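Local coordinates for protein phospho-2-dehydro-3-deoxyheptonate aldolase (Francisella tularensis, PDB 3TQK) that probably catalyses the condensation of phosphoenolpyruvate with D-erythrose 4-phosphate to give 3-deoxy-D-arabino-heptulosonate 7-phosphate, the first step of chorismate biosynthesis, at residues A[12-15]-A[16-20]; A[107-110]-A[111-115]. All blocks are in the same frame, centred on the assembly; numbering follows the deposited sequence.

Contact 1 (A[12-15]-A[16-20])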
loop_
_atom_site.group_PDB
_atom_site.type_symbol
_atom_site.label_atom_id
_atom_site.label_comp_id
_atom_site.label_asym_id
_atom_site.label_seq_id
_atom_site.Cartn_x
_atom_site.Cartn_y
_atom_site.Cartn_z
ATOM N N VAL A 12 -2.261 14.225 19.794
ATOM C CA VAL A 12 -1.581 13.213 20.603
ATOM C C VAL A 12 -2.172 11.838 20.345
ATOM O O VAL A 12 -3.377 11.689 20.169
ATOM C CB VAL A 12 -1.689 13.537 22.102
ATOM C CG1 VAL A 12 -1.108 12.427 22.940
ATOM C CG2 VAL A 12 -0.976 14.834 22.400
ATOM N N LEU A 13 -1.296 10.843 20.295
ATOM C CA LEU A 13 -1.663 9.430 20.244
ATOM C C LEU A 13 -1.073 8.737 21.481
ATOM O O LEU A 13 0.105 8.910 21.776
ATOM C CB LEU A 13 -1.105 8.787 18.981
ATOM C CG LEU A 13 -1.526 7.340 18.721
ATOM C CD1 LEU A 13 -3.024 7.229 18.496
ATOM C CD2 LEU A 13 -0.762 6.762 17.523
ATOM N N ILE A 14 -1.890 7.963 22.199
ATOM C CA ILE A 14 -1.417 7.224 23.363
ATOM C C ILE A 14 -0.732 5.939 22.882
ATOM O O ILE A 14 -1.336 5.171 22.128
ATOM C CB ILE A 14 -2.570 6.846 24.333
ATOM C CG1 ILE A 14 -3.422 8.066 24.700
ATOM C CG2 ILE A 14 -2.008 6.257 25.615
ATOM C CD1 ILE A 14 -2.645 9.217 25.318
ATOM N N PRO A 15 0.531 5.703 23.310
ATOM C CA PRO A 15 1.270 4.527 22.840
ATOM C C PRO A 15 0.685 3.223 23.331
ATOM O O PRO A 15 0.017 3.198 24.363
ATOM C CB PRO A 15 2.680 4.730 23.384
ATOM C CG PRO A 15 2.592 5.777 24.404
ATOM C CD PRO A 15 1.362 6.580 24.148
ATOM N N ALA A 16 0.936 2.155 22.583
ATOM C CA ALA A 16 0.367 0.835 22.861
ATOM C C ALA A 16 0.714 0.372 24.256
ATOM O O ALA A 16 -0.098 -0.284 24.911
ATOM C CB ALA A 16 0.842 -0.187 21.821
ATOM N N GLU A 17 1.922 0.703 24.702
ATOM C CA GLU A 17 2.370 0.438 26.078
ATOM C C GLU A 17 1.279 0.680 27.103
ATOM O O GLU A 17 1.068 -0.107 28.032
ATOM C CB GLU A 17 3.464 1.435 26.462
ATOM C CG GLU A 17 4.861 0.937 26.411
ATOM C CD GLU A 17 5.836 1.987 26.906
ATOM O OE1 GLU A 17 5.445 3.177 27.044
ATOM O OE2 GLU A 17 6.999 1.614 27.152
ATOM N N VAL A 18 0.663 1.850 26.968
ATOM C CA VAL A 18 -0.267 2.339 27.965
ATOM C C VAL A 18 -1.539 1.505 27.884
ATOM O O VAL A 18 -2.035 1.037 28.899
ATOM C CB VAL A 18 -0.543 3.845 27.769
ATOM C CG1 VAL A 18 -1.658 4.298 28.668
ATOM C CG2 VAL A 18 0.741 4.659 28.033
ATOM N N LEU A 19 -2.036 1.274 26.674
ATOM C CA LEU A 19 -3.246 0.474 26.514
ATOM C C LEU A 19 -3.026 -0.969 26.928
ATOM O O LEU A 19 -3.952 -1.618 27.398
ATOM C CB LEU A 19 -3.777 0.523 25.081
ATOM C CG LEU A 19 -4.047 1.899 24.471
ATOM C CD1 LEU A 19 -5.074 1.803 23.312
ATOM C CD2 LEU A 19 -4.474 2.882 25.514
ATOM N N ILE A 20 -1.810 -1.473 26.733
ATOM C CA ILE A 20 -1.446 -2.818 27.181
ATOM C C ILE A 20 -1.428 -2.914 28.703
ATOM O O ILE A 20 -1.864 -3.913 29.255
ATOM C CB ILE A 20 -0.096 -3.289 26.558
ATOM C CG1 ILE A 20 -0.283 -3.509 25.046
ATOM C CG2 ILE A 20 0.410 -4.605 27.223
ATOM C CD1 ILE A 20 0.998 -3.595 24.237
#
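Ala16 follows directly on Pro15 and starts helix 16-22. Its CB lies 3.7 Å from Pro15 C, although the bond from CA to CB points away from the 12-15 segment. Glu17 comes next, and its backbone N passes close to the Pro15 carbonyl without a bond. Its side chain runs past Ser212, and its backbone is hydrogen-bonded to Lys211.

Val18 makes the main contact. Its N donates to Pro15 O at 3.0 Å, with a bent N-H...O angle of 145°. The N sits above the carbonyl plane, 46° out of it. This bond closes the first turn of the helix, with Pro15 as N-cap residue. The proline ring has no N-H to offer at this helix start, and its CG rests 4.2 Å from Val18 CG2. Ile14 CG2 meets both CB and CG1 of Val18 at 3.6 Å, the two side chains passing at a slant. Ile14 keeps CG1 beside the backbone N (chi1 -52°); the other branch, CG2, thereby stands anti to that N and reaches the helix.

Leu19 adds a looser apolar touch through CD2, 4.2 Å from Ile14 CG2. It also packs on Tyr149 and on Arg121 of helix 116-132. Tyr149 bonds the Ile14 carbonyl through its hydroxyl, and Asn117 accepts from the Ile14 N.

Ile20 N bonds Ala16 O at 2.8 Å, as the helix continues.

Contact 2 (A[107-110]-A[111-115]); sequences DPDL and DNSYN
A type I beta turn from Asp107 to Leu110 and an Asx turn at Asp111 fold this loop back on itself, just before helix 116-132. Asp107 ties the loop together with its carboxylate. Its CG is anti to the backbone N (chi1 -175°), and this carries the carboxylate in among the amides of the 111-115 segment. OD2 accepts from Asn112 N at 2.9 Å, on its syn side and a little out of the carboxylate plane. OD1 takes Tyr114 N at 3.2 Å along a fairly straight bond (161°), but from well above that plane. Ser113 N adds a weak bond to OD1. The amides would probably favour a charged Asp107.

Asp111 OD1 lies 3.6 Å from Asp107 OD1, a like-charge approach that the surrounding N-H groups and water probably offset. In the Asx turn Asp111 OD1 accepts from Ser113 N at 3.2 Å. Asp109 CB packs against the same oxygen. The carboxylate of Asp109 turns to other partners, with OD1 in a salt bridge to Lys118.

Pro108 sets CG and CD against Asn115 O, each at 3.4 Å. Asn115 is the N-cap residue of the helix, and its OD1 makes a weak bond to Lys118 N. The Tyr114 ring has Asn112 CA over one face, toward the rim, and stacks with His205 of the second subunit.

Water fills in the polar links. One water donates to Asp107 OD2 and to Asn112 OD1. Another donates to Asp107 OD1 and Ser113 OG, and accepts from Asn115 N at 3.0 Å.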
loop_
_atom_site.group_PDB
_atom_site.type_symbol
_atom_site.label_atom_id
_atom_site.label_comp_id
_atom_site.label_asym_id
_atom_site.label_seq_id
_atom_site.Cartn_x
_atom_site.Cartn_y
_atom_site.Cartn_z
ATOM N N ASP A 107 -12.948 6.260 13.666
ATOM C CA ASP A 107 -14.059 7.084 14.109
ATOM C C ASP A 107 -15.098 6.219 14.831
ATOM O O ASP A 107 -16.179 5.969 14.285
ATOM C CB ASP A 107 -14.645 7.790 12.889
ATOM C CG ASP A 107 -15.738 8.769 13.228
ATOM O OD1 ASP A 107 -15.730 9.387 14.318
ATOM O OD2 ASP A 107 -16.604 8.941 12.361
ATOM N N PRO A 108 -14.766 5.752 16.063
ATOM C CA PRO A 108 -15.617 4.815 16.812
ATOM C C PRO A 108 -17.014 5.336 17.107
ATOM O O PRO A 108 -17.964 4.560 17.115
ATOM C CB PRO A 108 -14.849 4.616 18.126
ATOM C CG PRO A 108 -13.992 5.804 18.248
ATOM C CD PRO A 108 -13.581 6.126 16.859
ATOM N N ASP A 109 -17.133 6.639 17.351
ATOM C CA ASP A 109 -18.421 7.245 17.683
ATOM C C ASP A 109 -19.279 7.572 16.458
ATOM O O ASP A 109 -20.370 8.116 16.593
ATOM C CB ASP A 109 -18.195 8.488 18.550
ATOM C CG ASP A 109 -17.746 8.134 19.961
ATOM O OD1 ASP A 109 -18.029 7.009 20.414
ATOM O OD2 ASP A 109 -17.109 8.966 20.626
ATOM N N LEU A 110 -18.778 7.235 15.270
ATOM C CA LEU A 110 -19.546 7.287 14.015
ATOM C C LEU A 110 -20.080 8.679 13.689
ATOM O O LEU A 110 -21.158 8.809 13.099
ATOM C CB LEU A 110 -20.717 6.294 14.062
ATOM C CG LEU A 110 -20.466 4.885 14.608
ATOM C CD1 LEU A 110 -21.757 4.074 14.457
ATOM C CD2 LEU A 110 -19.292 4.195 13.930
ATOM N N ASP A 111 -19.328 9.712 14.062
ATOM C CA ASP A 111 -19.823 11.098 13.977
ATOM C C ASP A 111 -18.765 12.112 13.505
ATOM O O ASP A 111 -18.903 13.318 13.738
ATOM C CB ASP A 111 -20.419 11.510 15.335
ATOM C CG ASP A 111 -19.398 11.494 16.469
ATOM O OD1 ASP A 111 -18.220 11.123 16.253
ATOM O OD2 ASP A 111 -19.777 11.874 17.597
ATOM N N ASN A 112 -17.726 11.620 12.829
ATOM C CA ASN A 112 -16.611 12.454 12.354
ATOM C C ASN A 112 -15.924 13.239 13.489
ATOM O O ASN A 112 -15.435 14.354 13.285
ATOM C CB ASN A 112 -17.064 13.404 11.215
ATOM C CG ASN A 112 -17.629 12.656 10.000
ATOM O OD1 ASN A 112 -17.098 11.629 9.585
ATOM N ND2 ASN A 112 -18.707 13.173 9.435
ATOM N N SER A 113 -15.892 12.651 14.684
ATOM C CA SER A 113 -15.107 13.188 15.794
ATOM C C SER A 113 -13.670 12.638 15.751
ATOM O O SER A 113 -12.747 13.237 16.319
ATOM C CB SER A 113 -15.783 12.856 17.126
ATOM O OG SER A 113 -16.035 11.462 17.246
ATOM N N TYR A 114 -13.494 11.500 15.077
ATOM C CA TYR A 114 -12.182 10.919 14.782
ATOM C C TYR A 114 -11.353 10.608 16.028
ATOM O O TYR A 114 -10.149 10.865 16.076
ATOM C CB TYR A 114 -11.397 11.809 13.806
ATOM C CG TYR A 114 -12.102 11.999 12.482
ATOM C CD1 TYR A 114 -12.179 10.952 11.565
ATOM C CD2 TYR A 114 -12.700 13.214 12.143
ATOM C CE1 TYR A 114 -12.820 11.109 10.343
ATOM C CE2 TYR A 114 -13.346 13.378 10.924
ATOM C CZ TYR A 114 -13.398 12.317 10.032
ATOM O OH TYR A 114 -14.034 12.448 8.824
ATOM N N ASN A 115 -11.997 10.006 17.022
ATOM C CA ASN A 115 -11.359 9.739 18.302
ATOM C C ASN A 115 -10.595 8.438 18.193
ATOM O O ASN A 115 -11.036 7.389 18.677
ATOM C CB ASN A 115 -12.407 9.671 19.410
ATOM C CG ASN A 115 -11.820 9.910 20.797
ATOM O OD1 ASN A 115 -10.627 9.701 21.034
ATOM N ND2 ASN A 115 -12.672 10.360 21.722
HETATM O O HOH W 1 -14.837 9.024 16.851
HETATM O O HOH W 2 -15.940 9.159 9.773
HETATM O O HOH W 3 -15.311 10.734 20.534
#

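Overall arrangement
Both contacts lie toward the periphery of the barrel enzyme, away from the manganese site, and each is partly buried. Their centres are 18 Å apart and their nearest atoms about 8 Å, so they do not touch. Contact 1 spans the start of helix 16-22; contact 2 stops just before helix 116-132. That second helix joins them, since Asn117 and Arg121 meet contact 1 while Lys118 pairs with contact 2. Contact 1 is mostly apolar with one backbone bond. Contact 2 is mainly polar, built on carboxylates, backbone N-H groups and waters. Both reach the second subunit: Leu13 of 12-15 packs on its Thr215, and Tyr114 of contact 2 stacks on its His205.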